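Local coordinates for proton-dependent oligopeptide transporter family protein (Xanthomonas campestris, PDB 6EI3) that probably carries peptides across the membrane together with protons, as a POT-family member of the major facilitator superfamily, at residues A[11-24]-A[147-160]. Numbering follows the deposited sequence.
Sequences EACERFSFYGMRNI and IINFGSLFASLLIP. With 78M ((2S)-2,3-dihydroxypropyl(7Z)-pentadec-7-enoate), chain K; 78M ((2S)-2,3-dihydroxypropyl(7Z)-pentadec-7-enoate), chain L.
Phe16 of helix 4-22 is set as a knob among Gly151, Ala155, Leu158 and Ile159 of helix 137-165. Followed outward from CB, its CG lies anti to the backbone N (chi1 -173°), which carries the ring across to the second helix. CG sits near Gly151 O, which CD2 approaches to 3.3 Å, while CD1 lies near Ala155 CB. CE2 meets Phe154 CB at 3.5 Å near the ring plane, and CE1 approaches Ile159 CD1. At the tip, CZ rests 3.6 Å from Ala155 CA, with Leu158 CD2 at the ring edge. Ala155 CB stands almost on the normal through the ring centre, a CH-pi contact over the face.

Small residues permit this closeness: the CA atoms of Phe16 and Gly151, and those of Gly20 and Ala155, are each 4.6 Å apart, and the local axes approach to 8.1 Å at a crossing angle of -39°. One turn along, Ser152 CB covers a face of the Tyr19 ring. Asn23 ND2 donates a hydrogen bond to Ser156 OG (2.8 Å, N-H...O 151°); Asn23 OD1 accepts from NE and NH2 of Arg22, which should limit rotation of the amide.

Glu11, Glu14 and Arg15 form the ExxER signature of POT transporters, linked in the family to proton coupling and probably so here. Arg15 NE and NH2 grip Glu14 OE1 and OE2 side-on, and Ile148 packs alongside the Arg15 chain and against Glu11. Helix 168-188 adjoins this buried seam through Leu178 against Phe16, and helices 40-60 and 62-95 meet other sides of helix 4-22.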
# COMPACT_ATOMS: atom_id res chain seq x y z
N GLU A 11 6.31 17.75 1.20
CA GLU A 11 6.10 16.51 0.44
C GLU A 11 7.43 15.86 0.01
O GLU A 11 7.59 14.65 0.15
CB GLU A 11 5.19 16.77 -0.79
CG GLU A 11 4.96 15.56 -1.70
CD GLU A 11 4.09 14.42 -1.18
OE1 GLU A 11 3.56 14.51 -0.05
OE2 GLU A 11 3.91 13.43 -1.93
N ALA A 12 8.37 16.66 -0.51
CA ALA A 12 9.68 16.16 -0.98
C ALA A 12 10.49 15.56 0.15
O ALA A 12 10.97 14.45 0.02
CB ALA A 12 10.45 17.28 -1.67
N CYS A 13 10.62 16.29 1.29
CA CYS A 13 11.40 15.79 2.43
C CYS A 13 10.78 14.57 3.08
O CYS A 13 11.52 13.62 3.35
CB CYS A 13 11.66 16.89 3.45
SG CYS A 13 12.58 18.29 2.78
N GLU A 14 9.44 14.56 3.28
CA GLU A 14 8.76 13.42 3.89
C GLU A 14 8.86 12.15 3.03
O GLU A 14 9.07 11.08 3.56
CB GLU A 14 7.28 13.75 4.25
CG GLU A 14 6.52 12.62 4.93
CD GLU A 14 5.97 11.51 4.04
OE1 GLU A 14 5.71 11.79 2.86
OE2 GLU A 14 5.84 10.36 4.52
N ARG A 15 8.69 12.27 1.71
CA ARG A 15 8.76 11.11 0.82
C ARG A 15 10.18 10.54 0.75
O ARG A 15 10.34 9.32 0.78
CB ARG A 15 8.21 11.42 -0.60
CG ARG A 15 6.67 11.63 -0.67
CD ARG A 15 5.83 10.35 -0.57
NE ARG A 15 5.71 9.92 0.83
CZ ARG A 15 5.42 8.69 1.24
NH1 ARG A 15 5.17 7.73 0.35
NH2 ARG A 15 5.37 8.41 2.54
N PHE A 16 11.19 11.41 0.67
CA PHE A 16 12.58 10.94 0.62
C PHE A 16 12.88 10.20 1.93
O PHE A 16 13.47 9.12 1.91
CB PHE A 16 13.56 12.12 0.40
CG PHE A 16 15.00 11.69 0.19
CD1 PHE A 16 15.79 11.28 1.26
CD2 PHE A 16 15.57 11.70 -1.08
CE1 PHE A 16 17.13 10.90 1.06
CE2 PHE A 16 16.91 11.32 -1.27
CZ PHE A 16 17.67 10.91 -0.20
N SER A 17 12.45 10.79 3.06
CA SER A 17 12.63 10.23 4.40
C SER A 17 11.96 8.85 4.54
O SER A 17 12.58 7.91 5.05
CB SER A 17 12.06 11.21 5.43
OG SER A 17 12.12 10.67 6.74
N PHE A 18 10.72 8.73 4.09
CA PHE A 18 9.97 7.47 4.19
C PHE A 18 10.68 6.36 3.44
O PHE A 18 10.94 5.32 4.02
CB PHE A 18 8.53 7.61 3.68
CG PHE A 18 7.77 6.30 3.75
CD1 PHE A 18 7.15 5.90 4.92
CD2 PHE A 18 7.72 5.45 2.64
CE1 PHE A 18 6.50 4.66 5.00
CE2 PHE A 18 7.05 4.22 2.72
CZ PHE A 18 6.45 3.83 3.90
N TYR A 19 10.96 6.58 2.15
CA TYR A 19 11.60 5.56 1.32
C TYR A 19 12.99 5.21 1.83
O TYR A 19 13.39 4.05 1.78
CB TYR A 19 11.64 6.00 -0.15
CG TYR A 19 10.27 5.90 -0.80
CD1 TYR A 19 9.70 4.67 -1.06
CD2 TYR A 19 9.55 7.04 -1.13
CE1 TYR A 19 8.43 4.57 -1.66
CE2 TYR A 19 8.30 6.96 -1.73
CZ TYR A 19 7.74 5.72 -1.99
OH TYR A 19 6.51 5.61 -2.59
N GLY A 20 13.70 6.24 2.32
CA GLY A 20 15.03 6.12 2.90
C GLY A 20 15.04 5.18 4.07
O GLY A 20 15.84 4.24 4.08
N MET A 21 14.12 5.35 5.04
CA MET A 21 14.10 4.42 6.17
C MET A 21 13.52 3.04 5.79
O MET A 21 14.08 2.01 6.17
CB MET A 21 13.44 5.03 7.44
CG MET A 21 11.91 4.98 7.52
SD MET A 21 11.13 3.39 7.98
CE MET A 21 12.24 2.79 9.14
N ARG A 22 12.42 3.00 5.02
CA ARG A 22 11.74 1.75 4.66
C ARG A 22 12.62 0.77 3.85
O ARG A 22 12.62 -0.43 4.14
CB ARG A 22 10.44 2.08 3.93
CG ARG A 22 9.37 0.98 4.00
CD ARG A 22 9.47 -0.09 2.93
NE ARG A 22 9.71 0.41 1.57
CZ ARG A 22 8.75 0.70 0.68
NH1 ARG A 22 7.47 0.61 1.02
NH2 ARG A 22 9.08 1.10 -0.54
N ASN A 23 13.38 1.30 2.87
CA ASN A 23 14.21 0.55 1.92
C ASN A 23 15.54 0.04 2.53
O ASN A 23 16.18 -0.78 1.89
CB ASN A 23 14.44 1.37 0.61
CG ASN A 23 13.14 1.61 -0.15
OD1 ASN A 23 12.05 1.26 0.31
ND2 ASN A 23 13.21 2.26 -1.29
N ILE A 24 15.90 0.44 3.77
CA ILE A 24 17.08 -0.13 4.44
C ILE A 24 16.67 -0.97 5.64
O ILE A 24 17.53 -1.60 6.26
CB ILE A 24 18.17 0.90 4.85
CG1 ILE A 24 17.61 2.01 5.76
CG2 ILE A 24 18.88 1.45 3.66
CD1 ILE A 24 18.55 2.48 6.87
N ILE A 147 8.47 14.17 -7.75
CA ILE A 147 9.04 14.27 -6.40
C ILE A 147 9.08 12.89 -5.72
O ILE A 147 10.09 12.54 -5.10
CB ILE A 147 8.28 15.33 -5.56
CG1 ILE A 147 8.66 16.76 -6.01
CG2 ILE A 147 8.53 15.13 -4.07
CD1 ILE A 147 7.57 17.85 -5.72
N ILE A 148 8.00 12.13 -5.81
CA ILE A 148 7.93 10.80 -5.22
C ILE A 148 8.97 9.88 -5.88
O ILE A 148 9.75 9.25 -5.16
CB ILE A 148 6.49 10.22 -5.29
CG1 ILE A 148 5.52 11.05 -4.41
CG2 ILE A 148 6.48 8.72 -4.86
CD1 ILE A 148 4.02 10.85 -4.69
N ASN A 149 9.03 9.86 -7.22
CA ASN A 149 9.94 8.97 -7.93
C ASN A 149 11.40 9.35 -7.80
O ASN A 149 12.20 8.46 -7.53
CB ASN A 149 9.52 8.79 -9.37
CG ASN A 149 8.27 7.93 -9.45
OD1 ASN A 149 8.28 6.73 -9.21
ND2 ASN A 149 7.14 8.56 -9.68
N PHE A 150 11.75 10.64 -7.95
CA PHE A 150 13.14 11.04 -7.78
C PHE A 150 13.59 10.91 -6.32
O PHE A 150 14.70 10.45 -6.08
CB PHE A 150 13.43 12.43 -8.36
CG PHE A 150 13.68 12.38 -9.85
CD1 PHE A 150 14.83 11.81 -10.36
CD2 PHE A 150 12.74 12.88 -10.74
CE1 PHE A 150 15.05 11.75 -11.74
CE2 PHE A 150 12.97 12.84 -12.11
CZ PHE A 150 14.11 12.26 -12.60
N GLY A 151 12.70 11.21 -5.37
CA GLY A 151 12.97 11.06 -3.94
C GLY A 151 13.20 9.61 -3.54
O GLY A 151 14.13 9.31 -2.79
N SER A 152 12.36 8.69 -4.06
CA SER A 152 12.47 7.25 -3.82
C SER A 152 13.76 6.71 -4.48
O SER A 152 14.46 5.89 -3.89
CB SER A 152 11.24 6.53 -4.38
OG SER A 152 11.43 5.13 -4.38
N LEU A 153 14.04 7.14 -5.72
CA LEU A 153 15.24 6.70 -6.44
C LEU A 153 16.52 7.10 -5.69
O LEU A 153 17.39 6.26 -5.47
CB LEU A 153 15.25 7.28 -7.88
CG LEU A 153 16.07 6.52 -8.94
CD1 LEU A 153 15.61 6.89 -10.34
CD2 LEU A 153 17.53 6.86 -8.87
N PHE A 154 16.63 8.39 -5.32
CA PHE A 154 17.81 8.91 -4.62
C PHE A 154 17.95 8.30 -3.22
O PHE A 154 19.06 7.94 -2.84
CB PHE A 154 17.81 10.45 -4.56
CG PHE A 154 17.75 11.19 -5.88
CD1 PHE A 154 18.36 10.67 -7.01
CD2 PHE A 154 17.13 12.43 -5.97
CE1 PHE A 154 18.28 11.34 -8.24
CE2 PHE A 154 17.08 13.12 -7.18
CZ PHE A 154 17.65 12.57 -8.31
N ALA A 155 16.82 8.16 -2.48
CA ALA A 155 16.81 7.55 -1.15
C ALA A 155 17.33 6.11 -1.23
O ALA A 155 18.10 5.71 -0.37
CB ALA A 155 15.42 7.57 -0.56
N SER A 156 16.91 5.35 -2.25
CA SER A 156 17.33 3.96 -2.46
C SER A 156 18.79 3.84 -2.85
O SER A 156 19.40 2.82 -2.57
CB SER A 156 16.48 3.29 -3.53
OG SER A 156 15.16 3.12 -3.05
N LEU A 157 19.33 4.84 -3.56
CA LEU A 157 20.72 4.78 -3.94
C LEU A 157 21.65 5.29 -2.83
O LEU A 157 22.75 4.78 -2.69
CB LEU A 157 20.96 5.59 -5.23
CG LEU A 157 20.48 4.99 -6.56
CD1 LEU A 157 20.63 6.00 -7.67
CD2 LEU A 157 21.26 3.75 -6.93
N LEU A 158 21.22 6.29 -2.04
CA LEU A 158 22.07 6.93 -1.03
C LEU A 158 22.04 6.29 0.38
O LEU A 158 23.11 6.00 0.93
CB LEU A 158 21.71 8.44 -0.95
CG LEU A 158 22.34 9.29 0.17
CD1 LEU A 158 23.87 9.44 -0.01
CD2 LEU A 158 21.73 10.68 0.20
N ILE A 159 20.84 6.13 0.98
CA ILE A 159 20.68 5.64 2.34
C ILE A 159 21.33 4.23 2.55
O ILE A 159 22.04 4.08 3.54
CB ILE A 159 19.21 5.73 2.85
CG1 ILE A 159 18.65 7.17 2.65
CG2 ILE A 159 19.10 5.31 4.31
CD1 ILE A 159 19.48 8.35 3.38
N PRO A 160 21.21 3.25 1.63
CA PRO A 160 21.92 1.97 1.82
C PRO A 160 23.45 2.10 1.89
O PRO A 160 24.08 1.31 2.58
CB PRO A 160 21.45 1.13 0.64
CG PRO A 160 20.10 1.73 0.27
CD PRO A 160 20.37 3.20 0.41
O21 78M K . 27.33 -8.22 -14.83
C20 78M K . 28.17 -7.12 -15.14
C18 78M K . 27.65 -5.85 -14.50
O19 78M K . 26.33 -5.57 -14.97
C17 78M K . 28.56 -4.66 -14.74
O2 78M K . 28.07 -3.68 -13.80
C1 78M K . 28.90 -3.21 -12.86
O1 78M K . 30.09 -3.37 -12.86
C2 78M K . 28.14 -2.49 -11.78
C3 78M K . 27.50 -3.46 -10.81
C4 78M K . 26.50 -2.79 -9.88
C5 78M K . 25.39 -3.73 -9.41
C6 78M K . 24.34 -4.08 -10.48
C7 78M K . 23.51 -2.89 -10.81
C8 78M K . 22.34 -2.87 -11.41
C9 78M K . 21.54 -1.64 -11.70
C10 78M K . 20.70 -1.20 -10.50
C11 78M K . 21.34 -0.15 -9.58
C12 78M K . 21.21 1.29 -10.04
C13 78M K . 19.78 1.82 -10.08
C15 78M K . 18.21 3.64 -10.80
C14 78M K . 19.63 3.15 -10.78
O21 78M L . 35.80 1.56 4.26
C20 78M L . 36.25 2.39 3.19
C18 78M L . 35.39 2.21 1.97
O19 78M L . 36.05 2.70 0.80
C17 78M L . 34.02 2.83 2.12
O2 78M L . 34.08 4.23 1.74
C1 78M L . 33.91 5.15 2.69
O1 78M L . 33.99 4.93 3.87
C2 78M L . 33.62 6.50 2.08
C3 78M L . 32.24 7.06 2.43
C4 78M L . 31.11 6.45 1.61
C5 78M L . 30.00 7.42 1.25
C6 78M L . 28.77 7.36 2.17
C7 78M L . 27.54 7.98 1.55
C8 78M L . 27.10 9.23 1.66
C9 78M L . 27.75 10.37 2.42
C10 78M L . 26.93 11.67 2.45
C11 78M L . 26.10 11.86 3.71
C12 78M L . 25.53 13.27 3.94
C13 78M L . 24.45 13.74 2.97
C15 78M L . 22.03 13.60 2.21
C14 78M L . 23.11 13.02 3.08